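PDB 3TC8: leucine aminopeptidase from Parabacteroides distasonis, which probably acts as a zinc-dependent exopeptidase of the M28 family, removing amino-terminal residues from peptides. Local coordinates for residues A[18-22]-A[303-308]. Numbering follows the deposited sequence.
Sequences AVPDF and LEVIYN
The two ends of the chain meet where the N-terminal arm, extended from Val19 to Phe22, lies along the last turns of the C-terminal helix 292-308, with Pro20 seated on the ring of Tyr307. This is a proline-aromatic CH-pi contact: Pro20 CD stands 3.4 Å from the centroid of the Tyr307 ring and only 7° off its normal, while Pro20 CG leans toward the phenolic end, 3.5 Å from Tyr307 CZ. With CG anti to its carbonyl carbon (chi1 -80°), Tyr307 presents a ring face to Pro20, and its hydroxyl is tied to the backbone O of Lys145, just past helix 125-144, which fixes the far end of the ring. Replacing Tyr307 by alanine is likely to leave Pro20 without the flat surface it rests on and Lys145 O without its hydroxyl partner.

Beside this stack, Val19 turns its two methyls onto the helix. CG1 lies 3.8 Å from Leu303 CB; CG2 packs 3.6 Å from Asn308 CB and also meets Glu304 OE1 at 3.4 Å. That carboxylate is steadied from within the helix, since Asn308 ND2 donates to Glu304 OE2 (2.9 Å) from above the carboxylate plane, and the same oxygen forms a salt bridge with Arg309.

In this M28 exopeptidase fold the arm thus packs over the helix that closes the chain, well away from the zinc site, before entering helix 24-36. Leu303 CD1 packs against the inner end of the arm, 3.7 Å from Phe22 CB and near the plane of the Phe22 ring, at its edge. The polar backbone there is held from further back on the same helix: Gln300 bonds to both Pro20 O and Phe22 N, and Lys296 to Phe22 O.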
# COMPACT_ATOMS: atom_id res chain seq x y z
N ALA A 18 1.82 24.84 -7.34
CA ALA A 18 2.90 24.15 -6.67
C ALA A 18 2.71 22.63 -6.78
O ALA A 18 3.72 21.88 -6.60
CB ALA A 18 2.95 24.58 -5.17
N VAL A 19 1.48 22.15 -7.03
CA VAL A 19 1.21 20.74 -6.84
C VAL A 19 0.74 20.10 -8.15
O VAL A 19 -0.24 20.57 -8.73
CB VAL A 19 0.19 20.52 -5.72
CG1 VAL A 19 0.04 19.03 -5.45
CG2 VAL A 19 0.60 21.23 -4.42
N PRO A 20 1.36 19.01 -8.60
CA PRO A 20 0.89 18.33 -9.78
C PRO A 20 -0.53 17.80 -9.62
O PRO A 20 -1.02 17.56 -8.53
CB PRO A 20 1.89 17.18 -9.92
CG PRO A 20 3.05 17.54 -9.21
CD PRO A 20 2.59 18.41 -8.09
N ASP A 21 -1.14 17.53 -10.77
CA ASP A 21 -2.48 16.98 -10.89
C ASP A 21 -2.39 15.45 -10.96
O ASP A 21 -1.85 14.90 -11.93
CB ASP A 21 -3.04 17.55 -12.21
CG ASP A 21 -4.51 17.35 -12.41
OD1 ASP A 21 -5.15 16.56 -11.69
OD2 ASP A 21 -5.05 17.97 -13.36
N PHE A 22 -2.91 14.75 -9.98
CA PHE A 22 -3.00 13.29 -9.99
C PHE A 22 -4.05 12.90 -11.04
O PHE A 22 -5.21 13.30 -10.97
CB PHE A 22 -3.46 12.83 -8.62
CG PHE A 22 -3.62 11.32 -8.45
CD1 PHE A 22 -4.83 10.70 -8.71
CD2 PHE A 22 -2.57 10.57 -7.97
CE1 PHE A 22 -4.98 9.36 -8.47
CE2 PHE A 22 -2.74 9.20 -7.73
CZ PHE A 22 -3.95 8.63 -7.97
N LEU A 303 -0.23 14.04 -2.87
CA LEU A 303 0.58 15.03 -3.59
C LEU A 303 0.61 16.37 -2.85
O LEU A 303 1.62 17.02 -2.74
CB LEU A 303 0.04 15.24 -5.02
CG LEU A 303 0.27 14.08 -5.98
CD1 LEU A 303 -0.39 14.37 -7.31
CD2 LEU A 303 1.74 13.80 -6.19
N GLU A 304 -0.56 16.82 -2.44
CA GLU A 304 -0.64 18.10 -1.71
C GLU A 304 0.28 18.13 -0.50
O GLU A 304 0.94 19.13 -0.25
CB GLU A 304 -2.08 18.39 -1.32
CG GLU A 304 -2.30 19.76 -0.63
CD GLU A 304 -2.17 20.94 -1.60
OE1 GLU A 304 -2.38 20.77 -2.82
OE2 GLU A 304 -1.92 22.08 -1.13
N VAL A 305 0.32 17.03 0.25
CA VAL A 305 1.09 16.94 1.44
C VAL A 305 2.60 16.94 1.15
O VAL A 305 3.40 17.67 1.78
CB VAL A 305 0.62 15.69 2.19
CG1 VAL A 305 1.57 15.36 3.35
CG2 VAL A 305 -0.80 15.92 2.67
N ILE A 306 3.04 16.11 0.19
CA ILE A 306 4.46 15.97 -0.04
C ILE A 306 5.05 17.17 -0.78
O ILE A 306 6.22 17.46 -0.61
CB ILE A 306 4.85 14.63 -0.71
CG1 ILE A 306 4.37 14.57 -2.19
CG2 ILE A 306 4.33 13.45 0.11
CD1 ILE A 306 4.73 13.31 -2.92
N TYR A 307 4.25 17.84 -1.60
CA TYR A 307 4.71 19.04 -2.29
C TYR A 307 4.50 20.29 -1.49
O TYR A 307 5.20 21.28 -1.78
CB TYR A 307 3.96 19.22 -3.62
CG TYR A 307 4.49 18.35 -4.74
CD1 TYR A 307 4.13 17.01 -4.88
CD2 TYR A 307 5.34 18.87 -5.68
CE1 TYR A 307 4.60 16.23 -5.92
CE2 TYR A 307 5.85 18.09 -6.73
CZ TYR A 307 5.50 16.75 -6.85
OH TYR A 307 5.90 15.95 -7.87
N ASN A 308 3.52 20.34 -0.61
CA ASN A 308 2.98 21.61 -0.21
C ASN A 308 2.43 21.67 1.21
O ASN A 308 1.69 22.60 1.52
CB ASN A 308 1.89 22.05 -1.20
CG ASN A 308 1.58 23.52 -1.17
OD1 ASN A 308 2.49 24.36 -1.00
ND2 ASN A 308 0.34 23.85 -1.41